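Local structure of sensor-type histidine kinase PrrB (Mycobacterium tuberculosis, 1YSR) at residues Glu91-Ser102 / Leu114-His126. The protein probably acts as the sensor kinase of the PrrB/PrrA two-component system, using ATP to phosphorylate a histidine, with this chain as its C-terminal ATP-binding domain. Residues are numbered along the deposited sequence; the frame is centred on the assembly and turned at random.
Sequences EGERQVVFERFS and LGLALVAQQAQLH
Leu-116 N, at the N-cap of helix 117-125, donates in a straight line to Val-97 O of helix 94-98 (3.1 Å, 180°), and Arg-100 N reaches the same oxygen from the opposite face of its carbonyl plane. One residue on, Ala-117 N bonds to Arg-100 O at 2.8 Å. A side-chain bond adds to these: Arg-100, its chain bent at chi3 (-64°), meets Leu-114 O edge-on, with NE and NH2 (2.9 Å) both given to that single acceptor. The oxygen lies in the guanidinium plane, since this flat group can aim two N-H donors at one atom. Gly-115 suits its place because a CB there would collide with the backbone of residues 100-102; a water links its O to Leu-118 N.

The apolar contacts lie on two sides. Ala-117 CB stands over the centre of the Phe-101 ring, 3.5 Å from the centroid, a CH-pi contact in which the small methyl lets the ring lie close, while Leu-118 CD2 meets the ring's edge. Val-97 CG2 packs on Leu-114 CD2 (3.6 Å) near Val-89, whereas toward the sheet Phe-98 sets CD1 against Leu-116 CB and Ala-120 CB, its ring continuing onto Leu-132 and Leu-142.

The two segments, whose helices lie at 82° to each other, border the unmodelled residues 103-113. This matches the ATP lid of the Bergerat (GHKL) fold, with the glycine-rich G2 motif leading into helix 117-125 and the Phe-98 to Phe-101 region corresponding to the F box of histidine kinases.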
loop_
_atom_site.group_PDB
_atom_site.type_symbol
_atom_site.label_atom_id
_atom_site.label_comp_id
_atom_site.label_asym_id
_atom_site.label_seq_id
_atom_site.Cartn_x
_atom_site.Cartn_y
_atom_site.Cartn_z
ATOM N N GLU A 91 -6.485 -29.007 12.683
ATOM C CA GLU A 91 -7.314 -29.155 11.461
ATOM C C GLU A 91 -8.830 -28.960 11.659
ATOM O O GLU A 91 -9.520 -28.357 10.807
ATOM C CB GLU A 91 -7.081 -30.534 10.854
ATOM C CG GLU A 91 -7.493 -30.644 9.395
ATOM C CD GLU A 91 -7.291 -32.051 8.830
ATOM O OE1 GLU A 91 -6.970 -32.991 9.624
ATOM O OE2 GLU A 91 -7.464 -32.224 7.588
ATOM N N GLY A 92 -9.358 -29.474 12.775
ATOM C CA GLY A 92 -10.788 -29.344 13.079
ATOM C C GLY A 92 -11.253 -27.988 13.556
ATOM O O GLY A 92 -12.471 -27.788 13.761
ATOM N N GLU A 93 -10.315 -27.035 13.712
ATOM C CA GLU A 93 -10.638 -25.736 14.341
ATOM C C GLU A 93 -10.563 -24.501 13.395
ATOM O O GLU A 93 -10.837 -23.362 13.805
ATOM C CB GLU A 93 -9.772 -25.495 15.573
ATOM C CG GLU A 93 -10.117 -26.442 16.701
ATOM C CD GLU A 93 -9.294 -26.279 17.968
ATOM O OE1 GLU A 93 -8.457 -25.347 18.045
ATOM O OE2 GLU A 93 -9.525 -27.056 18.941
ATOM N N ARG A 94 -10.222 -24.754 12.161
ATOM C CA ARG A 94 -9.928 -23.655 11.227
ATOM C C ARG A 94 -11.133 -22.746 10.964
ATOM O O ARG A 94 -11.049 -21.497 11.072
ATOM C CB ARG A 94 -9.390 -24.254 9.951
ATOM C CG ARG A 94 -8.043 -24.867 10.176
ATOM C CD ARG A 94 -7.669 -25.677 9.059
ATOM N NE ARG A 94 -6.326 -26.274 9.217
ATOM C CZ ARG A 94 -5.811 -27.168 8.357
ATOM N NH1 ARG A 94 -6.528 -27.593 7.312
ATOM N NH2 ARG A 94 -4.583 -27.664 8.530
ATOM N N GLN A 95 -12.276 -23.361 10.692
ATOM C CA GLN A 95 -13.492 -22.572 10.445
ATOM C C GLN A 95 -13.880 -21.677 11.637
ATOM O O GLN A 95 -14.158 -20.492 11.471
ATOM C CB GLN A 95 -14.623 -23.505 10.035
ATOM C CG GLN A 95 -15.968 -22.776 9.728
ATOM C CD GLN A 95 -17.063 -23.749 9.344
ATOM O OE1 GLN A 95 -16.932 -24.945 9.593
ATOM N NE2 GLN A 95 -18.139 -23.244 8.693
ATOM N N VAL A 96 -13.883 -22.204 12.849
ATOM C CA VAL A 96 -14.240 -21.390 14.004
ATOM C C VAL A 96 -13.274 -20.226 14.149
ATOM O O VAL A 96 -13.648 -19.115 14.555
ATOM C CB VAL A 96 -14.314 -22.242 15.296
ATOM C CG1 VAL A 96 -14.347 -21.360 16.575
ATOM C CG2 VAL A 96 -15.556 -23.125 15.233
ATOM N N VAL A 97 -12.017 -20.478 13.816
ATOM C CA VAL A 97 -11.044 -19.414 13.929
ATOM C C VAL A 97 -11.385 -18.298 12.892
ATOM O O VAL A 97 -11.381 -17.142 13.222
ATOM C CB VAL A 97 -9.610 -19.985 13.824
ATOM C CG1 VAL A 97 -8.574 -18.913 13.575
ATOM C CG2 VAL A 97 -9.280 -20.728 15.135
ATOM N N PHE A 98 -11.728 -18.675 11.682
ATOM C CA PHE A 98 -12.100 -17.667 10.671
ATOM C C PHE A 98 -13.407 -16.913 10.961
ATOM O O PHE A 98 -13.604 -15.820 10.453
ATOM C CB PHE A 98 -12.160 -18.277 9.280
ATOM C CG PHE A 98 -10.830 -18.365 8.635
ATOM C CD1 PHE A 98 -10.101 -17.192 8.368
ATOM C CD2 PHE A 98 -10.266 -19.608 8.330
ATOM C CE1 PHE A 98 -8.858 -17.259 7.792
ATOM C CE2 PHE A 98 -9.020 -19.683 7.736
ATOM C CZ PHE A 98 -8.293 -18.479 7.465
ATOM N N GLU A 99 -14.298 -17.515 11.752
ATOM C CA GLU A 99 -15.566 -16.895 12.079
ATOM C C GLU A 99 -15.434 -15.918 13.257
ATOM O O GLU A 99 -16.412 -15.264 13.621
ATOM C CB GLU A 99 -16.601 -17.979 12.419
ATOM C CG GLU A 99 -17.110 -18.859 11.266
ATOM C CD GLU A 99 -17.857 -20.120 11.772
ATOM O OE1 GLU A 99 -17.995 -20.317 13.016
ATOM O OE2 GLU A 99 -18.293 -20.940 10.926
ATOM N N ARG A 100 -14.243 -15.819 13.850
ATOM C CA ARG A 100 -13.992 -14.976 15.030
ATOM C C ARG A 100 -13.057 -13.827 14.736
ATOM O O ARG A 100 -12.078 -14.026 14.027
ATOM C CB ARG A 100 -13.288 -15.775 16.141
ATOM C CG ARG A 100 -14.129 -16.699 16.944
ATOM C CD ARG A 100 -13.510 -16.882 18.332
ATOM N NE ARG A 100 -12.195 -17.536 18.268
ATOM C CZ ARG A 100 -11.927 -18.762 18.731
ATOM N NH1 ARG A 100 -12.887 -19.484 19.315
ATOM N NH2 ARG A 100 -10.687 -19.264 18.617
ATOM N N PHE A 101 -13.324 -12.664 15.351
ATOM C CA PHE A 101 -12.407 -11.519 15.371
ATOM C C PHE A 101 -11.446 -11.670 16.540
ATOM O O PHE A 101 -11.824 -12.218 17.576
ATOM C CB PHE A 101 -13.190 -10.183 15.423
ATOM C CG PHE A 101 -13.958 -9.895 14.157
ATOM C CD1 PHE A 101 -13.350 -9.208 13.108
ATOM C CD2 PHE A 101 -15.273 -10.345 13.993
ATOM C CE1 PHE A 101 -14.022 -8.961 11.915
ATOM C CE2 PHE A 101 -15.972 -10.096 12.793
ATOM C CZ PHE A 101 -15.338 -9.403 11.745
ATOM N N SER A 102 -10.192 -11.246 16.374
ATOM C CA SER A 102 -9.161 -11.478 17.417
ATOM C C SER A 102 -9.300 -10.619 18.664
ATOM O O SER A 102 -9.405 -9.398 18.577
ATOM C CB SER A 102 -7.726 -11.395 16.871
ATOM O OG SER A 102 -7.481 -10.224 16.106
ATOM N N LEU A 114 -7.771 -16.618 19.481
ATOM C CA LEU A 114 -7.283 -16.624 18.105
ATOM C C LEU A 114 -8.440 -16.399 17.133
ATOM O O LEU A 114 -9.376 -17.218 17.067
ATOM C CB LEU A 114 -6.606 -17.961 17.776
ATOM C CG LEU A 114 -6.194 -18.206 16.317
ATOM C CD1 LEU A 114 -4.925 -17.432 15.915
ATOM C CD2 LEU A 114 -5.964 -19.668 16.143
ATOM N N GLY A 115 -8.341 -15.342 16.330
ATOM C CA GLY A 115 -9.450 -14.929 15.490
ATOM C C GLY A 115 -8.915 -14.283 14.270
ATOM O O GLY A 115 -8.109 -13.348 14.369
ATOM N N LEU A 116 -9.335 -14.802 13.124
ATOM C CA LEU A 116 -8.879 -14.330 11.820
ATOM C C LEU A 116 -10.007 -13.810 10.891
ATOM O O LEU A 116 -9.849 -13.811 9.681
ATOM C CB LEU A 116 -8.110 -15.452 11.107
ATOM C CG LEU A 116 -6.789 -15.857 11.782
ATOM C CD1 LEU A 116 -6.239 -17.140 11.185
ATOM C CD2 LEU A 116 -5.792 -14.738 11.696
ATOM N N ALA A 117 -11.147 -13.404 11.444
ATOM C CA ALA A 117 -12.267 -12.924 10.636
ATOM C C ALA A 117 -11.943 -11.694 9.803
ATOM O O ALA A 117 -12.551 -11.516 8.733
ATOM C CB ALA A 117 -13.453 -12.614 11.487
ATOM N N LEU A 118 -11.023 -10.849 10.298
ATOM C CA LEU A 118 -10.595 -9.651 9.524
ATOM C C LEU A 118 -9.937 -10.077 8.250
ATOM O O LEU A 118 -10.196 -9.523 7.180
ATOM C CB LEU A 118 -9.636 -8.742 10.300
ATOM C CG LEU A 118 -10.138 -7.654 11.262
ATOM C CD1 LEU A 118 -8.934 -6.855 11.818
ATOM C CD2 LEU A 118 -11.149 -6.742 10.582
ATOM N N VAL A 119 -9.095 -11.092 8.359
ATOM C CA VAL A 119 -8.439 -11.660 7.222
ATOM C C VAL A 119 -9.450 -12.195 6.221
ATOM O O VAL A 119 -9.402 -11.883 5.036
ATOM C CB VAL A 119 -7.453 -12.756 7.658
ATOM C CG1 VAL A 119 -6.770 -13.337 6.468
ATOM C CG2 VAL A 119 -6.412 -12.189 8.621
ATOM N N ALA A 120 -10.395 -13.038 6.676
ATOM C CA ALA A 120 -11.408 -13.540 5.766
ATOM C C ALA A 120 -12.214 -12.441 5.083
ATOM O O ALA A 120 -12.503 -12.514 3.887
ATOM C CB ALA A 120 -12.350 -14.537 6.512
ATOM N N GLN A 121 -12.567 -11.419 5.850
ATOM C CA GLN A 121 -13.326 -10.294 5.330
ATOM C C GLN A 121 -12.574 -9.613 4.165
ATOM O O GLN A 121 -13.136 -9.312 3.121
ATOM C CB GLN A 121 -13.549 -9.292 6.448
ATOM C CG GLN A 121 -14.570 -8.195 6.172
ATOM C CD GLN A 121 -14.320 -6.967 7.040
ATOM O OE1 GLN A 121 -14.318 -5.842 6.540
ATOM N NE2 GLN A 121 -14.085 -7.177 8.326
ATOM N N GLN A 122 -11.310 -9.319 4.398
ATOM C CA GLN A 122 -10.474 -8.721 3.322
ATOM C C GLN A 122 -10.315 -9.626 2.093
ATOM O O GLN A 122 -10.406 -9.172 0.925
ATOM C CB GLN A 122 -9.143 -8.241 3.932
ATOM C CG GLN A 122 -9.311 -7.086 4.868
ATOM C CD GLN A 122 -9.883 -5.881 4.110
ATOM O OE1 GLN A 122 -9.553 -5.653 2.941
ATOM N NE2 GLN A 122 -10.777 -5.172 4.752
ATOM N N ALA A 123 -10.115 -10.930 2.307
ATOM C CA ALA A 123 -10.009 -11.860 1.221
ATOM C C ALA A 123 -11.280 -11.827 0.355
ATOM O O ALA A 123 -11.208 -11.785 -0.885
ATOM C CB ALA A 123 -9.718 -13.241 1.740
ATOM N N GLN A 124 -12.432 -11.815 1.014
ATOM C CA GLN A 124 -13.714 -11.811 0.323
ATOM C C GLN A 124 -13.928 -10.507 -0.468
ATOM O O GLN A 124 -14.341 -10.563 -1.625
ATOM C CB GLN A 124 -14.870 -12.102 1.282
ATOM C CG GLN A 124 -15.247 -13.625 1.368
ATOM C CD GLN A 124 -14.552 -14.417 2.510
ATOM O OE1 GLN A 124 -13.411 -14.869 2.361
ATOM N NE2 GLN A 124 -15.265 -14.624 3.627
ATOM N N LEU A 125 -13.545 -9.376 0.120
ATOM C CA LEU A 125 -13.622 -8.055 -0.550
ATOM C C LEU A 125 -12.797 -8.034 -1.811
ATOM O O LEU A 125 -13.104 -7.299 -2.746
ATOM C CB LEU A 125 -13.172 -6.922 0.391
ATOM C CG LEU A 125 -14.163 -6.486 1.462
ATOM C CD1 LEU A 125 -13.502 -5.465 2.395
ATOM C CD2 LEU A 125 -15.424 -5.845 0.861
ATOM N N HIS A 126 -11.760 -8.877 -1.870
ATOM C CA HIS A 126 -10.904 -8.978 -3.073
ATOM C C HIS A 126 -11.314 -10.142 -3.981
ATOM O O HIS A 126 -10.601 -10.470 -4.914
ATOM C CB HIS A 126 -9.407 -9.058 -2.693
ATOM C CG HIS A 126 -8.884 -7.803 -2.080
ATOM N ND1 HIS A 126 -9.086 -7.471 -0.767
ATOM C CD2 HIS A 126 -8.216 -6.758 -2.630
ATOM C CE1 HIS A 126 -8.554 -6.287 -0.519
ATOM N NE2 HIS A 126 -8.015 -5.835 -1.643
HETATM O O HOH W 1 -9.407 -10.850 13.107
#